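Local coordinates for probable glutamine-binding lipoprotein GlnH (GLNBP) (Mycobacterium tuberculosis, PDB 6H20), which probably serves as an extracytoplasmic amino-acid-binding lipoprotein, here holding asparagine, linked to aspartate sensing and to control of glutamate metabolism through protein kinase G, at residues 255-258 with 262-265; 64-69 with 268-273; 120-125 with 132-137. All coordinates share one frame; numbering follows the deposited sequence.

Contact 1. Residues 255-258 with 262-265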
loop_
_atom_site.group_PDB
_atom_site.type_symbol
_atom_site.label_atom_id
_atom_site.label_comp_id
_atom_site.label_asym_id
_atom_site.label_seq_id
_atom_site.Cartn_x
_atom_site.Cartn_y
_atom_site.Cartn_z
ATOM N N GLU A 255 -13.540 -11.415 4.152
ATOM C CA GLU A 255 -14.995 -11.562 4.236
ATOM C C GLU A 255 -15.487 -11.323 5.655
ATOM O O GLU A 255 -16.490 -10.624 5.870
ATOM C CB GLU A 255 -15.432 -12.958 3.780
ATOM C CG GLU A 255 -15.333 -13.213 2.276
ATOM C CD GLU A 255 -16.487 -12.609 1.492
ATOM O OE1 GLU A 255 -17.474 -12.136 2.111
ATOM O OE2 GLU A 255 -16.411 -12.622 0.247
ATOM N N ARG A 256 -14.790 -11.885 6.647
ATOM C CA ARG A 256 -15.201 -11.654 8.029
ATOM C C ARG A 256 -15.212 -10.171 8.370
ATOM O O ARG A 256 -16.217 -9.654 8.869
ATOM C CB ARG A 256 -14.315 -12.411 9.012
ATOM C CG ARG A 256 -14.805 -12.191 10.432
ATOM C CD ARG A 256 -13.975 -12.932 11.446
ATOM N NE ARG A 256 -12.548 -12.597 11.461
ATOM C CZ ARG A 256 -12.029 -11.507 12.028
ATOM N NH1 ARG A 256 -12.818 -10.596 12.591
ATOM N NH2 ARG A 256 -10.712 -11.324 12.028
ATOM N N ILE A 257 -14.107 -9.466 8.112
ATOM C CA ILE A 257 -14.028 -8.084 8.590
ATOM C C ILE A 257 -14.919 -7.142 7.786
ATOM O O ILE A 257 -15.379 -6.120 8.313
ATOM C CB ILE A 257 -12.577 -7.580 8.717
ATOM C CG1 ILE A 257 -11.911 -7.439 7.346
ATOM C CG2 ILE A 257 -11.786 -8.473 9.656
ATOM C CD1 ILE A 257 -10.549 -6.684 7.411
ATOM N N ARG A 258 -15.178 -7.442 6.508
ATOM C CA ARG A 258 -16.114 -6.596 5.765
ATOM C C ARG A 258 -17.523 -6.688 6.326
ATOM O O ARG A 258 -18.299 -5.732 6.207
ATOM C CB ARG A 258 -16.153 -6.971 4.286
ATOM C CG ARG A 258 -14.876 -6.664 3.529
ATOM C CD ARG A 258 -15.132 -6.784 2.041
ATOM N NE ARG A 258 -13.905 -6.877 1.257
ATOM C CZ ARG A 258 -13.293 -8.020 0.941
ATOM N NH1 ARG A 258 -13.776 -9.194 1.354
ATOM N NH2 ARG A 258 -12.188 -7.992 0.212
ATOM N N THR A 262 -15.621 -4.913 11.561
ATOM C CA THR A 262 -14.221 -4.613 11.864
ATOM C C THR A 262 -13.613 -3.670 10.835
ATOM O O THR A 262 -12.888 -2.736 11.196
ATOM C CB THR A 262 -13.405 -5.906 11.932
ATOM O OG1 THR A 262 -13.910 -6.739 12.980
ATOM C CG2 THR A 262 -11.943 -5.593 12.225
ATOM N N TRP A 263 -13.901 -3.888 9.552
ATOM C CA TRP A 263 -13.362 -3.001 8.525
ATOM C C TRP A 263 -13.818 -1.567 8.761
ATOM O O TRP A 263 -13.012 -0.629 8.719
ATOM C CB TRP A 263 -13.780 -3.493 7.139
ATOM C CG TRP A 263 -13.051 -2.830 6.023
ATOM C CD1 TRP A 263 -11.941 -3.297 5.391
ATOM C CD2 TRP A 263 -13.372 -1.574 5.403
ATOM N NE1 TRP A 263 -11.545 -2.420 4.412
ATOM C CE2 TRP A 263 -12.404 -1.355 4.393
ATOM C CE3 TRP A 263 -14.384 -0.625 5.589
ATOM C CZ2 TRP A 263 -12.413 -0.223 3.582
ATOM C CZ3 TRP A 263 -14.388 0.506 4.775
ATOM C CH2 TRP A 263 -13.407 0.688 3.785
ATOM N N ASN A 264 -15.111 -1.382 9.038
ATOM C CA ASN A 264 -15.618 -0.039 9.315
ATOM C C ASN A 264 -14.903 0.586 10.509
ATOM O O ASN A 264 -14.547 1.776 10.490
ATOM C CB ASN A 264 -17.121 -0.117 9.580
ATOM C CG ASN A 264 -17.731 1.236 9.848
ATOM O OD1 ASN A 264 -17.973 2.015 8.922
ATOM N ND2 ASN A 264 -17.969 1.533 11.120
ATOM N N THR A 265 -14.684 -0.204 11.559
ATOM C CA THR A 265 -14.000 0.292 12.748
ATOM C C THR A 265 -12.577 0.725 12.418
ATOM O O THR A 265 -12.115 1.781 12.876
ATOM C CB THR A 265 -14.019 -0.797 13.821
ATOM O OG1 THR A 265 -15.370 -1.003 14.266
ATOM C CG2 THR A 265 -13.140 -0.428 15.007
HETATM O O HOH W 1 -12.198 -8.307 14.571
HETATM O O HOH W 2 -16.989 -3.684 8.534
#
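Backbone joins backbone where Trp263 N donates to Ile257 O, a 2.9 Å bond that is nearly straight at the hydrogen (164°), although the donor stands well above the carbonyl plane. It joins a carbonyl near the C-terminal end of helix 244-259 to an amide in the first turn of helix 262-270, where the helix itself supplies no acceptor. A water extends the link, donating to Ile257 O and accepting from Asn264 N at 3.0 Å. Two consecutive helices of the solute-binding fold follow each other here through a very short turn.

Apolar contacts lie beside the backbone bond. Ile257 CB lies 3.7 Å from Thr262 CB, and Ile257 CD1 reaches the indole edge at Trp263 CD1, 4.2 Å away; a branched aliphatic residue can thus serve two neighbours at once. The indole NE1 is bonded to Tyr138 O.

Polar side chains meet through a second water, which accepts from Arg256 NH1 and donates to Thr262 OG1 at 2.8 Å. Arg256 runs out extended from its backbone (chi1 -178°) and bends at chi3, which lays one guanidinium face against Ile257 CG2. Glu84, Asp88 and Asp260 form salt bridges with it, and Asp260 also hydrogen-bonds Thr262 OG1, so it serves both side chains.

Contact 2. Residues 64-69 with 268-273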
loop_
_atom_site.group_PDB
_atom_site.type_symbol
_atom_site.label_atom_id
_atom_site.label_comp_id
_atom_site.label_asym_id
_atom_site.label_seq_id
_atom_site.Cartn_x
_atom_site.Cartn_y
_atom_site.Cartn_z
ATOM N N PHE A 64 -0.748 3.861 8.182
ATOM C CA PHE A 64 -0.762 2.514 7.623
ATOM C C PHE A 64 0.215 1.573 8.298
ATOM O O PHE A 64 -0.186 0.496 8.742
ATOM C CB PHE A 64 -0.532 2.577 6.103
ATOM C CG PHE A 64 -1.753 3.023 5.370
ATOM C CD1 PHE A 64 -2.720 2.099 4.998
ATOM C CD2 PHE A 64 -1.997 4.367 5.159
ATOM C CE1 PHE A 64 -3.875 2.500 4.387
ATOM C CE2 PHE A 64 -3.166 4.792 4.551
ATOM C CZ PHE A 64 -4.112 3.840 4.155
ATOM N N SER A 65 1.488 1.946 8.388
ATOM C CA SER A 65 2.451 1.172 9.168
ATOM C C SER A 65 3.546 2.154 9.558
ATOM O O SER A 65 4.263 2.665 8.691
ATOM C CB SER A 65 2.994 -0.040 8.396
ATOM O OG SER A 65 3.587 0.301 7.155
ATOM N N PHE A 66 3.592 2.486 10.841
ATOM C CA PHE A 66 4.492 3.509 11.355
ATOM C C PHE A 66 4.694 3.228 12.835
ATOM O O PHE A 66 3.926 2.486 13.448
ATOM C CB PHE A 66 3.913 4.915 11.127
ATOM C CG PHE A 66 2.682 5.214 11.944
ATOM C CD1 PHE A 66 1.428 4.779 11.522
ATOM C CD2 PHE A 66 2.780 5.912 13.139
ATOM C CE1 PHE A 66 0.288 5.053 12.269
ATOM C CE2 PHE A 66 1.641 6.188 13.892
ATOM C CZ PHE A 66 0.397 5.756 13.462
ATOM N N ARG A 67 5.747 3.809 13.408
ATOM C CA ARG A 67 5.972 3.670 14.844
ATOM C C ARG A 67 5.288 4.821 15.574
ATOM O O ARG A 67 5.596 5.991 15.324
ATOM C CB ARG A 67 7.458 3.604 15.201
ATOM C CG ARG A 67 7.679 3.307 16.679
ATOM C CD ARG A 67 9.149 3.123 17.055
ATOM N NE ARG A 67 9.892 2.302 16.104
ATOM C CZ ARG A 67 9.857 0.973 16.066
ATOM N NH1 ARG A 67 9.096 0.292 16.915
ATOM N NH2 ARG A 67 10.576 0.326 15.162
ATOM N N ASP A 68 4.357 4.488 16.458
ATOM C CA ASP A 68 3.689 5.513 17.253
ATOM C C ASP A 68 4.720 6.185 18.150
ATOM O O ASP A 68 5.419 5.497 18.903
ATOM C CB ASP A 68 2.605 4.850 18.106
ATOM C CG ASP A 68 1.764 5.854 18.876
ATOM O OD1 ASP A 68 2.298 6.516 19.795
ATOM O OD2 ASP A 68 0.561 5.981 18.562
ATOM N N PRO A 69 4.857 7.512 18.098
ATOM C CA PRO A 69 5.904 8.168 18.897
ATOM C C PRO A 69 5.663 8.118 20.397
ATOM O O PRO A 69 6.603 8.372 21.160
ATOM C CB PRO A 69 5.902 9.612 18.374
ATOM C CG PRO A 69 4.540 9.812 17.812
ATOM C CD PRO A 69 4.098 8.468 17.275
ATOM N N ARG A 268 -12.606 4.014 10.427
ATOM C CA ARG A 268 -12.865 5.142 11.315
ATOM C C ARG A 268 -11.677 5.411 12.232
ATOM O O ARG A 268 -11.421 6.562 12.598
ATOM C CB ARG A 268 -14.153 4.902 12.102
ATOM C CG ARG A 268 -15.403 4.885 11.222
ATOM C CD ARG A 268 -16.708 4.843 12.028
ATOM N NE ARG A 268 -16.651 3.897 13.138
ATOM C CZ ARG A 268 -16.399 4.237 14.398
ATOM N NH1 ARG A 268 -16.181 5.509 14.709
ATOM N NH2 ARG A 268 -16.358 3.307 15.344
ATOM N N LYS A 269 -10.922 4.372 12.589
ATOM C CA LYS A 269 -9.773 4.554 13.468
ATOM C C LYS A 269 -8.655 5.319 12.770
ATOM O O LYS A 269 -7.991 6.160 13.390
ATOM C CB LYS A 269 -9.284 3.181 13.930
ATOM C CG LYS A 269 -8.062 3.160 14.831
ATOM C CD LYS A 269 -7.809 1.726 15.293
ATOM C CE LYS A 269 -6.518 1.576 16.078
ATOM N NZ LYS A 269 -6.216 0.122 16.264
ATOM N N TRP A 270 -8.460 5.084 11.472
ATOM C CA TRP A 270 -7.262 5.535 10.775
ATOM C C TRP A 270 -7.494 6.561 9.675
ATOM O O TRP A 270 -6.600 7.373 9.423
ATOM C CB TRP A 270 -6.517 4.327 10.170
ATOM C CG TRP A 270 -5.925 3.446 11.229
ATOM C CD1 TRP A 270 -6.292 2.157 11.542
ATOM C CD2 TRP A 270 -4.898 3.804 12.154
ATOM N NE1 TRP A 270 -5.533 1.692 12.591
ATOM C CE2 TRP A 270 -4.667 2.683 12.982
ATOM C CE3 TRP A 270 -4.126 4.961 12.349
ATOM C CZ2 TRP A 270 -3.716 2.691 13.999
ATOM C CZ3 TRP A 270 -3.185 4.967 13.362
ATOM C CH2 TRP A 270 -2.979 3.834 14.168
ATOM N N LEU A 271 -8.640 6.543 8.996
ATOM C CA LEU A 271 -8.749 7.169 7.683
ATOM C C LEU A 271 -9.839 8.228 7.581
ATOM O O LEU A 271 -10.172 8.643 6.463
ATOM C CB LEU A 271 -8.964 6.098 6.604
ATOM C CG LEU A 271 -7.855 5.043 6.521
ATOM C CD1 LEU A 271 -8.117 4.068 5.368
ATOM C CD2 LEU A 271 -6.477 5.678 6.392
ATOM N N THR A 272 -10.398 8.686 8.705
ATOM C CA THR A 272 -11.488 9.658 8.622
ATOM C C THR A 272 -11.060 10.968 7.969
ATOM O O THR A 272 -11.927 11.715 7.500
ATOM C CB THR A 272 -12.111 9.924 9.998
ATOM O OG1 THR A 272 -11.100 10.354 10.921
ATOM C CG2 THR A 272 -12.782 8.672 10.525
ATOM N N VAL A 273 -9.754 11.250 7.913
ATOM C CA VAL A 273 -9.261 12.427 7.199
ATOM C C VAL A 273 -9.736 12.455 5.749
ATOM O O VAL A 273 -9.873 13.529 5.148
ATOM C CB VAL A 273 -7.720 12.506 7.317
ATOM C CG1 VAL A 273 -7.067 11.304 6.653
ATOM C CG2 VAL A 273 -7.199 13.798 6.728
#
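Phe66 has its CG between the backbone N and the carbonyl carbon (chi1 68°), while Trp270 places CG beside its N (chi1 -68°), and these rotations aim the two rings at each other across the gap. The outer corner of the indole meets the Phe66 ring in its plane: Trp270 CZ3 is 3.6 Å from Phe66 CE1 and 3.7 Å from Phe66 CZ. The planes are almost perpendicular, at 87°, with the centroid of the Phe66 ring 5.7 Å from that of the six-membered ring of Trp270. Large flat side chains suit this place because they must span a backbone gap in which even the nearest CA atoms, those of Phe64 and Trp270, are 7.8 Å apart.

The contact ties the end of helix 262-270 to strand 66-67 and the loop before it, far apart in sequence but neighbours in this solute-binding fold. Phe64 and Ser65 form the two-residue side of a classic beta bulge. Beside the aromatic pair, Leu271 crosses Phe64 at about a right angle, with Leu271 CD2 3.7 Å from Phe64 CZ. Phe77 of helix 77-90 touches both Trp270 and Leu271. The polar end of the indole is satisfied separately: NE1 bonds to Asp80, whose carboxylate also pairs with Lys269, and Lys269 CG rests against one indole face.

Contact 3. Residues 120-125 with 132-137. With ASN (asparagine), chain B.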
loop_
_atom_site.group_PDB
_atom_site.type_symbol
_atom_site.label_atom_id
_atom_site.label_comp_id
_atom_site.label_asym_id
_atom_site.label_seq_id
_atom_site.Cartn_x
_atom_site.Cartn_y
_atom_site.Cartn_z
ATOM N N LYS A 120 1.218 -3.846 2.990
ATOM C CA LYS A 120 1.962 -2.595 2.871
ATOM C C LYS A 120 1.482 -1.877 1.626
ATOM O O LYS A 120 2.172 -1.864 0.598
ATOM C CB LYS A 120 3.472 -2.862 2.808
ATOM C CG LYS A 120 4.283 -1.572 2.997
ATOM C CD LYS A 120 5.674 -1.693 2.401
ATOM C CE LYS A 120 6.500 -0.416 2.569
ATOM N NZ LYS A 120 5.744 0.853 2.364
ATOM N N THR A 121 0.282 -1.307 1.726
ATOM C CA THR A 121 -0.368 -0.533 0.664
ATOM C C THR A 121 -0.113 -1.109 -0.734
ATOM O O THR A 121 0.210 -0.388 -1.673
ATOM C CB THR A 121 0.020 0.962 0.740
ATOM O OG1 THR A 121 1.440 1.140 0.557
ATOM C CG2 THR A 121 -0.384 1.558 2.091
ATOM N N MET A 122 -0.257 -2.423 -0.889
ATOM C CA MET A 122 0.307 -3.072 -2.070
ATOM C C MET A 122 -0.742 -3.148 -3.169
ATOM O O MET A 122 -1.636 -4.002 -3.130
ATOM C CB MET A 122 0.869 -4.452 -1.739
ATOM C CG MET A 122 1.780 -4.974 -2.831
ATOM S SD MET A 122 2.576 -6.480 -2.297
ATOM C CE MET A 122 3.573 -6.820 -3.738
ATOM N N SER A 123 -0.627 -2.260 -4.160
ATOM C CA SER A 123 -1.579 -2.262 -5.266
ATOM C C SER A 123 -1.490 -3.554 -6.065
ATOM O O SER A 123 -0.404 -4.035 -6.406
ATOM C CB SER A 123 -1.324 -1.088 -6.200
ATOM O OG SER A 123 -1.563 0.116 -5.511
ATOM N N ILE A 124 -2.656 -4.100 -6.377
ATOM C CA ILE A 124 -2.765 -5.329 -7.154
ATOM C C ILE A 124 -2.680 -4.948 -8.624
ATOM O O ILE A 124 -3.521 -4.195 -9.125
ATOM C CB ILE A 124 -4.103 -6.018 -6.863
ATOM C CG1 ILE A 124 -4.253 -6.397 -5.386
ATOM C CG2 ILE A 124 -4.279 -7.264 -7.753
ATOM C CD1 ILE A 124 -5.737 -6.581 -4.954
ATOM N N THR A 125 -1.675 -5.473 -9.324
ATOM C CA THR A 125 -1.506 -5.191 -10.746
ATOM C C THR A 125 -1.261 -6.490 -11.505
ATOM O O THR A 125 -0.840 -7.502 -10.936
ATOM C CB THR A 125 -0.333 -4.232 -11.029
ATOM O OG1 THR A 125 0.906 -4.890 -10.738
ATOM C CG2 THR A 125 -0.458 -2.942 -10.193
ATOM N N VAL A 132 3.627 -12.691 -7.818
ATOM C CA VAL A 132 3.093 -12.996 -6.498
ATOM C C VAL A 132 1.582 -13.151 -6.600
ATOM O O VAL A 132 0.960 -12.769 -7.592
ATOM C CB VAL A 132 3.429 -11.905 -5.458
ATOM C CG1 VAL A 132 4.938 -11.708 -5.353
ATOM C CG2 VAL A 132 2.741 -10.583 -5.814
ATOM N N ASN A 133 0.989 -13.700 -5.546
ATOM C CA ASN A 133 -0.459 -13.763 -5.439
ATOM C C ASN A 133 -0.980 -12.617 -4.572
ATOM O O ASN A 133 -0.232 -11.947 -3.864
ATOM C CB ASN A 133 -0.898 -15.110 -4.870
ATOM C CG ASN A 133 -2.008 -15.710 -5.668
ATOM O OD1 ASN A 133 -2.998 -15.037 -5.937
ATOM N ND2 ASN A 133 -1.842 -16.957 -6.091
ATOM N N PHE A 134 -2.295 -12.411 -4.623
ATOM C CA PHE A 134 -2.930 -11.369 -3.825
ATOM C C PHE A 134 -4.279 -11.856 -3.324
ATOM O O PHE A 134 -4.980 -12.614 -4.003
ATOM C CB PHE A 134 -3.218 -10.095 -4.631
ATOM C CG PHE A 134 -1.988 -9.324 -5.033
ATOM C CD1 PHE A 134 -1.370 -8.450 -4.140
ATOM C CD2 PHE A 134 -1.477 -9.439 -6.313
ATOM C CE1 PHE A 134 -0.246 -7.717 -4.518
ATOM C CE2 PHE A 134 -0.350 -8.721 -6.701
ATOM C CZ PHE A 134 0.262 -7.848 -5.801
ATOM N N SER A 135 -4.648 -11.377 -2.141
ATOM C CA SER A 135 -6.014 -11.448 -1.647
ATOM C C SER A 135 -6.928 -10.559 -2.485
ATOM O O SER A 135 -6.491 -9.822 -3.376
ATOM C CB SER A 135 -6.082 -10.919 -0.214
ATOM O OG SER A 135 -5.871 -9.509 -0.185
ATOM N N THR A 136 -8.224 -10.639 -2.177
ATOM C CA THR A 136 -9.167 -9.650 -2.676
ATOM C C THR A 136 -8.812 -8.258 -2.140
ATOM O O THR A 136 -7.985 -8.086 -1.234
ATOM C CB THR A 136 -10.590 -10.001 -2.245
ATOM O OG1 THR A 136 -10.652 -10.127 -0.815
ATOM C CG2 THR A 136 -11.050 -11.307 -2.910
ATOM N N VAL A 137 -9.466 -7.245 -2.709
ATOM C CA VAL A 137 -9.129 -5.857 -2.390
ATOM C C VAL A 137 -9.614 -5.511 -0.990
ATOM O O VAL A 137 -10.792 -5.706 -0.664
ATOM C CB VAL A 137 -9.766 -4.921 -3.428
ATOM C CG1 VAL A 137 -9.526 -3.446 -3.061
ATOM C CG2 VAL A 137 -9.268 -5.241 -4.826
HETATM N N ASN B . 0.213 1.544 -3.605
HETATM C CA ASN B . 1.383 1.938 -4.389
HETATM C C ASN B . 2.149 0.697 -4.810
HETATM O O ASN B . 3.296 0.798 -5.283
HETATM C CB ASN B . 2.280 2.885 -3.589
HETATM C CG ASN B . 2.942 2.210 -2.413
HETATM O OD1 ASN B . 2.538 1.140 -1.967
HETATM N ND2 ASN B . 3.995 2.823 -1.925
HETATM O OXT ASN B . 1.602 -0.418 -4.666
#
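Ile124 slides across Phe134 so that its CG1 hangs over one face of the ring, 4.0 Å from the centroid and 26° off the normal, a CH-pi contact. Its CD1 continues to Val137 CG2, 3.8 Å away. Met122 comes to the same ring at about a right angle: CG lies at the edge in the ring plane, and SD, oblique to the ring, is 3.8 Å from Phe134 CE1, a Met-aromatic contact. The chain of Met122 is extended beyond CG, which carries the pliable thioether along the ring and on to Val132.

While Met122 and Ile124 turn toward Phe134, Thr121 and Ser123 grip the bound asparagine. Thr121 O takes a hydrogen bond from the ligand N at 2.7 Å, and Thr121 OG1 donates to the ligand OD1 at 2.8 Å. Ser123 N donates to the ligand OXT at 2.9 Å, almost straight (163°), and Ser123 OG accepts from the ligand N at 3.0 Å.

Farther out, Gln233 holds the Ser123 hydroxyl, and Thr125 caps the following helix by bonding to Arg128 N. The backbone carbonyls of Lys120 and Ser123 hold Arg106 and Arg128, two arginines that also bond to the ligand, as do Asp209 and Thr171.

The loop thus has an apolar side that packs on Phe134 and a polar side that reads the ammonium and carboxylate groups common to alpha-amino acids, while Thr121 OG1 also addresses the side-chain oxygen. Ser123 N and the two arginines probably favour the ligand's oxygen-bearing groups.

Overall arrangement
Contacts 1 and 2 share helix 262-270, one using its first turn and the other its end, with centres 16 Å apart. Contact 3, 17 Å from contact 1 and 20 Å from contact 2 between centres, supplies part of the amino-acid pocket. Both of the others touch it. Arg258 NH2 of contact 1 probably hydrogen-bonds to Val137 O and Thr136 OG1, both at 2.8 Å, tying helix 244-259 to the segment that carries Phe134. Phe64 CD1 of contact 2 packs at 3.8 Å on Thr121 CG2, so Phe64, itself packed on Leu271, backs a residue bonded to the ligand; the Phe64 side chain itself lies about 9 Å from the asparagine. Contact 1 is remote from the annotated sites.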